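Local coordinates for protein putative polysaccharide deacetylase (Bdellovibrio bacteriovorus HD100, PDB 5JP6) that probably deacetylates peptidoglycan as a zinc-binding carbohydrate esterase of family 4, acting on prey cell wall during Bdellovibrio predation, at residues 114-117 and 118-121; 317-320 and 321-325. The protein carries 1 engineered substitution. One frame throughout, in Å; residues are numbered along the deposited sequence.

Interaction 1 (114-117 and 118-121); sequences LAQV and DEHF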
loop_
_atom_site.group_PDB
_atom_site.type_symbol
_atom_site.label_atom_id
_atom_site.label_comp_id
_atom_site.label_asym_id
_atom_site.label_seq_id
_atom_site.Cartn_x
_atom_site.Cartn_y
_atom_site.Cartn_z
ATOM N N LEU A 114 2.742 -20.573 -3.163
ATOM C CA LEU A 114 2.586 -19.879 -1.906
ATOM C C LEU A 114 3.492 -20.539 -0.837
ATOM O O LEU A 114 3.991 -19.847 0.049
ATOM C CB LEU A 114 1.128 -19.752 -1.466
ATOM C CG LEU A 114 0.261 -18.859 -2.368
ATOM C CD1 LEU A 114 -1.157 -18.811 -1.804
ATOM C CD2 LEU A 114 0.873 -17.456 -2.499
ATOM N N ALA A 115 3.745 -21.860 -0.931
ATOM C CA ALA A 115 4.675 -22.505 -0.007
ATOM C C ALA A 115 6.099 -21.894 -0.197
ATOM O O ALA A 115 6.823 -21.676 0.769
ATOM C CB ALA A 115 4.671 -24.034 -0.196
ATOM N N GLN A 116 6.506 -21.638 -1.448
ATOM C CA GLN A 116 7.835 -21.061 -1.755
ATOM C C GLN A 116 7.924 -19.665 -1.155
ATOM O O GLN A 116 8.913 -19.322 -0.520
ATOM C CB GLN A 116 8.115 -20.994 -3.282
ATOM C CG GLN A 116 8.496 -22.301 -3.932
ATOM C CD GLN A 116 9.860 -22.755 -3.470
ATOM O OE1 GLN A 116 9.977 -23.764 -2.760
ATOM N NE2 GLN A 116 10.914 -21.974 -3.812
ATOM N N VAL A 117 6.871 -18.859 -1.339
ATOM C CA VAL A 117 6.878 -17.506 -0.807
ATOM C C VAL A 117 6.859 -17.499 0.718
ATOM O O VAL A 117 7.615 -16.752 1.367
ATOM C CB VAL A 117 5.716 -16.673 -1.433
ATOM C CG1 VAL A 117 5.486 -15.421 -0.687
ATOM C CG2 VAL A 117 6.030 -16.430 -2.912
ATOM N N ASP A 118 6.023 -18.351 1.305
ATOM C CA ASP A 118 5.949 -18.420 2.741
ATOM C C ASP A 118 7.267 -18.884 3.373
ATOM O O ASP A 118 7.682 -18.378 4.418
ATOM C CB ASP A 118 4.789 -19.300 3.186
ATOM C CG ASP A 118 3.422 -18.704 2.880
ATOM O OD1 ASP A 118 3.315 -17.520 2.483
ATOM O OD2 ASP A 118 2.412 -19.454 3.026
ATOM N N GLU A 119 7.937 -19.831 2.734
ATOM C CA GLU A 119 9.243 -20.324 3.203
ATOM C C GLU A 119 10.303 -19.210 3.106
ATOM O O GLU A 119 11.127 -19.023 4.011
ATOM C CB GLU A 119 9.680 -21.546 2.383
ATOM C CG GLU A 119 11.056 -22.031 2.750
ATOM C CD GLU A 119 11.443 -23.292 1.989
ATOM O OE1 GLU A 119 11.043 -23.472 0.816
ATOM O OE2 GLU A 119 12.161 -24.104 2.563
ATOM N N HIS A 120 10.209 -18.401 2.045
ATOM C CA HIS A 120 11.110 -17.245 1.899
ATOM C C HIS A 120 10.919 -16.295 3.089
ATOM O O HIS A 120 11.890 -15.903 3.741
ATOM C CB HIS A 120 10.854 -16.509 0.588
ATOM C CG HIS A 120 11.454 -15.144 0.545
ATOM N ND1 HIS A 120 12.777 -14.916 0.244
ATOM C CD2 HIS A 120 10.914 -13.933 0.794
ATOM C CE1 HIS A 120 13.027 -13.621 0.300
ATOM N NE2 HIS A 120 11.910 -13.005 0.624
ATOM N N PHE A 121 9.669 -15.932 3.399
ATOM C CA PHE A 121 9.432 -15.002 4.551
ATOM C C PHE A 121 9.771 -15.658 5.878
ATOM O O PHE A 121 10.211 -14.957 6.757
ATOM C CB PHE A 121 8.049 -14.394 4.525
ATOM C CG PHE A 121 7.904 -13.310 3.463
ATOM C CD1 PHE A 121 8.560 -12.076 3.513
ATOM C CD2 PHE A 121 7.117 -13.593 2.376
ATOM C CE1 PHE A 121 8.351 -11.138 2.523
ATOM C CE2 PHE A 121 6.909 -12.671 1.402
ATOM C CZ PHE A 121 7.551 -11.452 1.461
HETATM O O HOH W 1 11.485 -20.604 -0.513
#
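D118 donates its backbone N-H to the carbonyl oxygen of L114, N to O 2.8 Å, one of four consecutive i to i+4 bonds that pair the N-H groups of 118-121 with the carbonyls of 114-117. E119 N to A115 O follows at 2.9 Å, H120 N to Q116 O at 3.0 Å, and F121 N to V117 O likewise at 3.0 Å. The carbonyl of Q116 has a second donor: water 1 gives it a hydrogen at 2.9 Å between the water oxygen and Q116 O, and gives another to E119 OE1. That water therefore joins a main-chain acceptor to the carboxylate three residues on. Beside it the side chains of Q116 and E119 lie alongside each other, pointing the same way, with amide and carboxylate planes 82° apart; their OE1 atoms, both acceptors, are merely near at 3.7 Å. The backbone ladder is plain alpha helix, two turns of helix 110-126. A115, Q116 and E119 are exposed, V117, H120 and F121 buried. CG1 of V117, anti to its own N (chi1 166°), meets CE2 of F121 at 3.7 Å, and both residues touch R339 of helix 339-354; L114 packs on helix 94-98 and Q116 on helix 87-90. D118 CG lies 3.1 Å from L114 O, its carboxylate close to that acceptor, but OD1 takes salt bridges from R339 and R98. NE2 of H120 is hydrogen-bonded to R340.

Interaction 2 (317-320 and 321-325); sequences LARV and LANVE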
loop_
_atom_site.group_PDB
_atom_site.type_symbol
_atom_site.label_atom_id
_atom_site.label_comp_id
_atom_site.label_asym_id
_atom_site.label_seq_id
_atom_site.Cartn_x
_atom_site.Cartn_y
_atom_site.Cartn_z
ATOM N N LEU A 317 14.277 -2.435 5.480
ATOM C CA LEU A 317 14.429 -1.730 6.789
ATOM C C LEU A 317 15.562 -0.731 6.663
ATOM O O LEU A 317 15.438 0.369 7.159
ATOM C CB LEU A 317 14.686 -2.697 7.952
ATOM C CG LEU A 317 13.448 -3.364 8.489
ATOM C CD1 LEU A 317 13.795 -4.688 9.156
ATOM C CD2 LEU A 317 12.732 -2.378 9.439
ATOM N N ALA A 318 16.669 -1.120 6.025
ATOM C CA ALA A 318 17.824 -0.247 5.909
ATOM C C ALA A 318 17.499 0.996 5.076
ATOM O O ALA A 318 17.862 2.108 5.459
ATOM C CB ALA A 318 19.018 -1.004 5.320
ATOM N N ARG A 319 16.790 0.790 3.961
ATOM C CA ARG A 319 16.469 1.916 3.096
ATOM C C ARG A 319 15.497 2.888 3.762
ATOM O O ARG A 319 15.730 4.102 3.791
ATOM C CB ARG A 319 15.908 1.421 1.790
ATOM C CG ARG A 319 15.444 2.515 0.858
ATOM C CD ARG A 319 16.481 3.597 0.564
ATOM N NE ARG A 319 17.716 3.109 -0.014
ATOM C CZ ARG A 319 18.007 3.030 -1.312
ATOM N NH1 ARG A 319 17.154 3.353 -2.260
ATOM N NH2 ARG A 319 19.223 2.614 -1.665
ATOM N N VAL A 320 14.402 2.358 4.316
ATOM C CA VAL A 320 13.439 3.266 4.899
ATOM C C VAL A 320 14.030 4.005 6.111
ATOM O O VAL A 320 13.819 5.209 6.292
ATOM C CB VAL A 320 12.090 2.597 5.187
ATOM C CG1 VAL A 320 12.150 1.598 6.364
ATOM C CG2 VAL A 320 11.026 3.637 5.444
ATOM N N LEU A 321 14.785 3.294 6.961
ATOM C CA LEU A 321 15.369 3.959 8.115
ATOM C C LEU A 321 16.483 4.940 7.718
ATOM O O LEU A 321 16.588 5.996 8.308
ATOM C CB LEU A 321 15.842 2.934 9.140
ATOM C CG LEU A 321 14.727 2.161 9.871
ATOM C CD1 LEU A 321 15.277 0.914 10.549
ATOM C CD2 LEU A 321 14.028 3.065 10.871
ATOM N N ALA A 322 17.278 4.602 6.700
ATOM C CA ALA A 322 18.250 5.573 6.185
ATOM C C ALA A 322 17.551 6.854 5.704
ATOM O O ALA A 322 17.996 7.962 5.989
ATOM C CB ALA A 322 19.072 4.966 5.063
ATOM N N ASN A 323 16.400 6.708 5.052
ATOM C CA ASN A 323 15.685 7.862 4.555
ATOM C C ASN A 323 15.044 8.634 5.686
ATOM O O ASN A 323 14.988 9.859 5.648
ATOM C CB ASN A 323 14.658 7.453 3.502
ATOM C CG ASN A 323 15.294 7.144 2.163
ATOM O OD1 ASN A 323 16.429 7.529 1.885
ATOM N ND2 ASN A 323 14.553 6.423 1.322
ATOM N N VAL A 324 14.511 7.927 6.685
ATOM C CA VAL A 324 14.004 8.623 7.886
ATOM C C VAL A 324 15.114 9.481 8.475
ATOM O O VAL A 324 14.907 10.682 8.742
ATOM C CB VAL A 324 13.489 7.623 8.966
ATOM C CG1 VAL A 324 13.252 8.330 10.287
ATOM C CG2 VAL A 324 12.213 6.916 8.478
ATOM N N GLU A 325 16.295 8.883 8.668
ATOM C CA GLU A 325 17.401 9.604 9.286
ATOM C C GLU A 325 17.902 10.771 8.456
ATOM O O GLU A 325 18.225 11.845 9.020
ATOM C CB GLU A 325 18.533 8.630 9.616
ATOM C CG GLU A 325 18.177 7.545 10.604
ATOM C CD GLU A 325 18.303 7.902 12.067
ATOM O OE1 GLU A 325 18.277 9.091 12.427
ATOM O OE2 GLU A 325 18.428 6.939 12.879
HETATM O O HOH W 2 14.855 5.661 -1.737
#
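L321 bonds back through its N-H to L317 O in helix 313-327, and its CD1 lies a loose 4.3 Å from CD2 of L317. Because CG stands anti to the carbonyl carbon (chi1 -70°), the leucine branch passes close to that same oxygen, CG to L317 O 3.3 Å. A322 comes next, its N giving a hydrogen bond to A318 O and its methyl resting against that carbonyl, CB to O 3.1 Å. N323 bonds through N to R319 O, while its amide meets the aliphatic part of the arginine, ND2 to R319 CD 3.5 Å. The R319 chain folds at chi2 and chi3, and its guanidinium is inclined 49° to the amide plane. Water 2 accepts from both R319 NH1 and N323 ND2, yet each also has a protein partner, D306 for the arginine in a salt bridge and E304 O for the asparagine. V324 follows with N to V320 O at 2.8 Å and CG2 beside that oxygen. E325 donates its N-H to L321 O, its carboxylate held by R355 (salt bridge) and Y357 (hydrogen bond). The helix is the crossover of a beta-alpha-beta unit between strands 303-304 and 330-335: V320 packs on V332 and F334 of the sheet, V324 on I303, and L317 and L321 against helix 339-354.

Overall arrangement
Both are local contacts within one helix, between residues three to four apart, and they come in series along the chain: interaction 1 on helix 110-126, well before interaction 2 on helix 313-327. Their centres are 25 Å apart and their nearest atoms about 11 Å, so neither touches the other. Helix 339-354 is a shared neighbour: residues near its start meet 114-121, and others farther along it meet 317-325. Helix 313-327 crosses between strands 303-304 and 330-335 of the parallel sheet, whereas helix 110-126 belongs to the run of helices ahead of the first strand, 150-153. Helix 339-354 thus links the two parts, away from the zinc site formed by D177, H227 and Y280.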